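Local coordinates for P22 protein (Trypanosoma brucei, PDB 3JV1) that probably acts as an accessory factor in RNA editing of the cytochrome oxidase subunit II transcript and belongs to the Mam33 family, at residues H44-R48 against F157-S162; I98-R104 against L124-L130. The contacts are given in a common frame with arbitrary orientation. Residue numbers count along the deposited sequence, not the author numbering.

Contact 1 of 2, residues H44-R48 against F157-S162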
# COMPACT_ATOMS: atom_id res chain seq x y z
N HIS A 44 -12.17 6.72 -9.19
CA HIS A 44 -12.03 5.34 -9.65
C HIS A 44 -13.36 4.65 -9.90
O HIS A 44 -13.85 3.89 -9.07
CB HIS A 44 -11.20 4.54 -8.64
CG HIS A 44 -9.78 5.01 -8.52
ND1 HIS A 44 -8.92 4.55 -7.55
CD2 HIS A 44 -9.08 5.91 -9.26
CE1 HIS A 44 -7.75 5.14 -7.70
NE2 HIS A 44 -7.82 5.97 -8.72
N PHE A 45 -13.95 4.90 -11.06
CA PHE A 45 -15.23 4.31 -11.42
C PHE A 45 -15.10 2.90 -11.99
O PHE A 45 -14.00 2.42 -12.28
CB PHE A 45 -15.95 5.22 -12.43
CG PHE A 45 -15.21 5.40 -13.72
CD1 PHE A 45 -15.37 4.50 -14.77
CD2 PHE A 45 -14.35 6.49 -13.90
CE1 PHE A 45 -14.68 4.67 -15.97
CE2 PHE A 45 -13.65 6.67 -15.10
CZ PHE A 45 -13.82 5.76 -16.14
N THR A 46 -16.23 2.23 -12.15
CA THR A 46 -16.23 0.89 -12.70
C THR A 46 -17.20 0.80 -13.87
O THR A 46 -18.21 1.50 -13.90
CB THR A 46 -16.65 -0.14 -11.65
OG1 THR A 46 -18.04 0.03 -11.34
CG2 THR A 46 -15.85 0.03 -10.38
N MET A 47 -16.87 -0.04 -14.85
CA MET A 47 -17.72 -0.24 -16.02
C MET A 47 -18.03 -1.73 -16.11
O MET A 47 -17.19 -2.56 -15.76
CB MET A 47 -17.00 0.21 -17.28
CG MET A 47 -16.67 1.69 -17.33
SD MET A 47 -15.82 2.16 -18.85
CE MET A 47 -17.12 1.87 -20.05
N ARG A 48 -19.22 -2.08 -16.57
CA ARG A 48 -19.62 -3.47 -16.69
C ARG A 48 -20.44 -3.73 -17.95
O ARG A 48 -21.14 -2.85 -18.44
CB ARG A 48 -20.45 -3.89 -15.48
CG ARG A 48 -19.84 -3.54 -14.13
CD ARG A 48 -20.68 -4.12 -13.00
NE ARG A 48 -20.10 -3.89 -11.68
CZ ARG A 48 -20.04 -2.70 -11.09
NH1 ARG A 48 -20.52 -1.62 -11.69
NH2 ARG A 48 -19.53 -2.59 -9.87
N PHE A 157 -12.16 5.77 -24.77
CA PHE A 157 -13.28 6.27 -24.00
C PHE A 157 -12.88 6.52 -22.55
O PHE A 157 -13.35 7.47 -21.93
CB PHE A 157 -14.45 5.29 -24.00
CG PHE A 157 -15.52 5.65 -23.00
CD1 PHE A 157 -16.46 6.63 -23.28
CD2 PHE A 157 -15.55 5.03 -21.75
CE1 PHE A 157 -17.41 7.00 -22.33
CE2 PHE A 157 -16.49 5.39 -20.81
CZ PHE A 157 -17.42 6.38 -21.09
N ILE A 158 -12.04 5.65 -22.00
CA ILE A 158 -11.59 5.79 -20.63
C ILE A 158 -10.82 7.09 -20.38
O ILE A 158 -11.02 7.74 -19.35
CB ILE A 158 -10.74 4.57 -20.21
CG1 ILE A 158 -11.65 3.36 -20.02
CG2 ILE A 158 -9.96 4.86 -18.93
CD1 ILE A 158 -10.93 2.08 -19.72
N ASP A 159 -9.94 7.46 -21.31
CA ASP A 159 -9.16 8.70 -21.16
C ASP A 159 -10.10 9.88 -21.26
O ASP A 159 -10.09 10.78 -20.42
CB ASP A 159 -8.10 8.83 -22.26
CG ASP A 159 -6.90 7.94 -22.03
OD1 ASP A 159 -6.45 7.83 -20.87
OD2 ASP A 159 -6.39 7.37 -23.02
N GLN A 160 -10.92 9.88 -22.31
CA GLN A 160 -11.88 10.95 -22.52
C GLN A 160 -12.84 11.11 -21.34
O GLN A 160 -13.07 12.23 -20.87
CB GLN A 160 -12.67 10.71 -23.80
CG GLN A 160 -12.01 11.24 -25.06
CD GLN A 160 -12.75 10.85 -26.33
OE1 GLN A 160 -13.98 10.93 -26.40
NE2 GLN A 160 -12.00 10.44 -27.35
N PHE A 161 -13.41 10.00 -20.86
CA PHE A 161 -14.33 10.09 -19.74
C PHE A 161 -13.63 10.58 -18.47
O PHE A 161 -14.18 11.37 -17.72
CB PHE A 161 -15.00 8.74 -19.46
CG PHE A 161 -16.22 8.86 -18.60
CD1 PHE A 161 -17.43 9.26 -19.16
CD2 PHE A 161 -16.16 8.63 -17.23
CE1 PHE A 161 -18.56 9.44 -18.36
CE2 PHE A 161 -17.28 8.81 -16.43
CZ PHE A 161 -18.48 9.21 -16.99
N SER A 162 -12.41 10.11 -18.24
CA SER A 162 -11.64 10.51 -17.07
C SER A 162 -11.36 12.00 -17.06
O SER A 162 -11.43 12.63 -16.01
CB SER A 162 -10.32 9.73 -16.99
OG SER A 162 -10.54 8.38 -16.62

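Contact 2 of 2, residues I98-R104 against L124-L130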
# COMPACT_ATOMS: atom_id res chain seq x y z
N ILE A 98 -1.28 -4.76 -21.46
CA ILE A 98 -1.46 -5.80 -20.47
C ILE A 98 -0.18 -5.88 -19.63
O ILE A 98 0.91 -6.07 -20.16
CB ILE A 98 -1.70 -7.17 -21.12
CG1 ILE A 98 -2.90 -7.10 -22.06
CG2 ILE A 98 -1.94 -8.21 -20.05
CD1 ILE A 98 -3.00 -8.28 -22.99
N ASN A 99 -0.32 -5.72 -18.32
CA ASN A 99 0.83 -5.79 -17.44
C ASN A 99 0.88 -7.11 -16.71
O ASN A 99 1.96 -7.65 -16.46
CB ASN A 99 0.80 -4.66 -16.41
CG ASN A 99 0.76 -3.30 -17.05
OD1 ASN A 99 1.55 -3.00 -17.95
ND2 ASN A 99 -0.15 -2.45 -16.59
N ASN A 100 -0.30 -7.64 -16.37
CA ASN A 100 -0.41 -8.91 -15.66
C ASN A 100 -1.67 -9.65 -16.09
O ASN A 100 -2.64 -9.04 -16.53
CB ASN A 100 -0.49 -8.68 -14.14
CG ASN A 100 0.81 -8.14 -13.56
OD1 ASN A 100 1.78 -8.87 -13.40
ND2 ASN A 100 0.82 -6.85 -13.23
N VAL A 101 -1.63 -10.96 -15.96
CA VAL A 101 -2.77 -11.82 -16.26
C VAL A 101 -2.82 -12.84 -15.13
O VAL A 101 -1.91 -13.66 -14.98
CB VAL A 101 -2.61 -12.59 -17.58
CG1 VAL A 101 -3.80 -13.53 -17.77
CG2 VAL A 101 -2.51 -11.63 -18.74
N CYS A 102 -3.87 -12.76 -14.32
CA CYS A 102 -4.05 -13.66 -13.19
C CYS A 102 -5.32 -14.46 -13.39
O CYS A 102 -6.23 -14.05 -14.12
CB CYS A 102 -4.20 -12.88 -11.88
SG CYS A 102 -2.97 -11.62 -11.61
N PHE A 103 -5.37 -15.62 -12.74
CA PHE A 103 -6.56 -16.43 -12.78
C PHE A 103 -7.03 -16.61 -11.35
O PHE A 103 -6.24 -16.94 -10.46
CB PHE A 103 -6.32 -17.80 -13.40
CG PHE A 103 -7.59 -18.56 -13.61
CD1 PHE A 103 -8.45 -18.22 -14.65
CD2 PHE A 103 -7.98 -19.57 -12.73
CE1 PHE A 103 -9.67 -18.87 -14.81
CE2 PHE A 103 -9.20 -20.22 -12.89
CZ PHE A 103 -10.05 -19.87 -13.93
N ARG A 104 -8.32 -16.39 -11.11
CA ARG A 104 -8.88 -16.54 -9.78
C ARG A 104 -9.96 -17.61 -9.74
O ARG A 104 -11.02 -17.45 -10.34
CB ARG A 104 -9.45 -15.20 -9.32
CG ARG A 104 -8.42 -14.09 -9.25
CD ARG A 104 -7.33 -14.42 -8.25
NE ARG A 104 -6.30 -13.39 -8.21
CZ ARG A 104 -5.01 -13.60 -8.43
NH1 ARG A 104 -4.57 -14.83 -8.70
NH2 ARG A 104 -4.16 -12.59 -8.40
N LEU A 124 -1.75 -14.19 -3.71
CA LEU A 124 -1.94 -15.20 -4.75
C LEU A 124 -0.97 -15.04 -5.91
O LEU A 124 -0.35 -13.98 -6.08
CB LEU A 124 -3.37 -15.13 -5.28
CG LEU A 124 -4.49 -15.25 -4.25
CD1 LEU A 124 -5.83 -15.03 -4.93
CD2 LEU A 124 -4.43 -16.61 -3.57
N TYR A 125 -0.83 -16.10 -6.70
CA TYR A 125 0.04 -16.10 -7.86
C TYR A 125 -0.42 -14.97 -8.77
O TYR A 125 -1.62 -14.83 -9.03
CB TYR A 125 -0.07 -17.44 -8.60
CG TYR A 125 0.81 -17.56 -9.82
CD1 TYR A 125 2.18 -17.30 -9.75
CD2 TYR A 125 0.29 -17.98 -11.04
CE1 TYR A 125 3.01 -17.46 -10.86
CE2 TYR A 125 1.10 -18.15 -12.16
CZ TYR A 125 2.45 -17.88 -12.06
OH TYR A 125 3.25 -18.05 -13.16
N MET A 126 0.53 -14.17 -9.24
CA MET A 126 0.21 -13.03 -10.09
C MET A 126 0.44 -13.30 -11.57
O MET A 126 0.50 -12.37 -12.38
CB MET A 126 1.02 -11.83 -9.65
CG MET A 126 0.72 -11.38 -8.22
SD MET A 126 -0.99 -10.84 -8.04
CE MET A 126 -0.95 -9.33 -8.99
N GLY A 127 0.56 -14.57 -11.93
CA GLY A 127 0.81 -14.94 -13.31
C GLY A 127 2.25 -14.68 -13.70
O GLY A 127 3.01 -14.13 -12.90
N PRO A 128 2.66 -15.07 -14.91
CA PRO A 128 4.03 -14.87 -15.37
C PRO A 128 4.30 -13.44 -15.83
O PRO A 128 3.37 -12.66 -16.06
CB PRO A 128 4.15 -15.84 -16.53
CG PRO A 128 2.79 -15.72 -17.17
CD PRO A 128 1.87 -15.77 -15.95
N ASP A 129 5.58 -13.11 -15.94
CA ASP A 129 6.02 -11.81 -16.42
C ASP A 129 5.70 -11.88 -17.92
O ASP A 129 6.15 -12.81 -18.60
CB ASP A 129 7.53 -11.68 -16.20
CG ASP A 129 8.09 -10.36 -16.70
OD1 ASP A 129 7.49 -9.77 -17.62
OD2 ASP A 129 9.14 -9.93 -16.18
N LEU A 130 4.91 -10.94 -18.42
CA LEU A 130 4.54 -10.95 -19.83
C LEU A 130 5.73 -11.09 -20.78
O LEU A 130 5.61 -11.62 -21.88
CB LEU A 130 3.75 -9.69 -20.18
CG LEU A 130 2.23 -9.79 -20.10
CD1 LEU A 130 1.75 -10.76 -21.18
CD2 LEU A 130 1.79 -10.27 -18.73
O HOH W 1 4.43 -8.64 -16.96
O HOH W 2 3.89 -9.75 -14.58
O HOH W 3 1.11 -11.73 -14.97
O HOH W 4 -2.85 -16.19 -11.42

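Contact 1 of 2, residues H44-R48 against F157-S162
The ring of F45 offers one face to the edge of F161, an edge-to-face (T-shaped) pair with ring centroids 5.3 Å apart, planes at 74° and a closest approach of 3.8 Å between F45 CE2 and F161 CD2. At the edge of the same F45 ring, near its plane, lies the hydroxyl of S162, with F45 CE2 and S162 OG 3.9 Å apart. The proton of that hydroxyl is used within the helix: S162 OG donates to I158 O at 2.8 Å. Two residues along, M47 points the same way as F45 and meets the preceding helical turn. M47 CE touches F157 CE2 at 3.7 Å, and M47 SD lies 5.0 Å from the F157 ring centroid, 77° off the normal, a Met-aromatic contact at the ring edge. M47 SD also grazes I158 CG1 at 4.5 Å. No hydrogen bond links the segments; side chains bridge backbones whose nearest CA atoms, in M47 and I158, are 9.8 Å apart. This is helix-on-sheet packing in the Mam33 fold: helix 152-181 lies against strand 46-51, whose neighbours are strands 35-37 and 54-63. I36 touches both F45 and F161, L58 touches M47 and I158, and L74 of strand 72-80 also touches I158.

Contact 2 of 2, residues I98-R104 against L124-L130
A classic beta bulge, with N99 and N100 both facing G88, interrupts strand 95-104 where the 124-130 loop runs beside it, its end-to-end direction 153° from the strand's. Water 3 accepts from V101 N (3.0 Å) and lies 2.7 Å from both M126 O and P128 O. At G127, phi 77°, an ideal CB would clash with V101 O; G127 CA instead makes a CA-H...O contact of 3.4 Å to V101 O, which also accepts from W173 of the third subunit. L130, its chi1 of -94° between wells, sets L130 CD2 3.5 Å from N99 O and meets I98. M126, m at all three chi angles, starts away from the strand yet brings M126 CE within 4.0 Å of C102 SG and M126 SD 3.6 Å from R104 NH2. R104, m at chi1 and chi2, turns so that L124 CB lies over one guanidinium face, 3.6 Å from R104 NH1. R104 NH1 donates to F103 O (3.2 Å) and to Y125 O (3.0 Å, 165°), with a weak second bond from R104 NH2 to Y125 O at 3.4 Å.

Overall arrangement
From the N terminus, helix 2-18 comes first, then strand 35-37 and strand 46-51, where the first half of contact 1 lies. The antiparallel sheet then builds in chain order to strand 95-104, an outermost strand within this chain. Contact 2 closes a short loop there: helices 107-111 and 115-121 intervene before segment 124-130 returns to that strand. Helix 135-146 follows, and helix 152-181 finally closes the longer loop of contact 1, inside which contact 2 is nested. Both contacts reach the same sheet, with centres about 23 Å apart and nearest atoms about 12 Å apart. Contact 1 ties the C-terminal helix to an early strand; contact 2 ties an interhelical loop to the last strand.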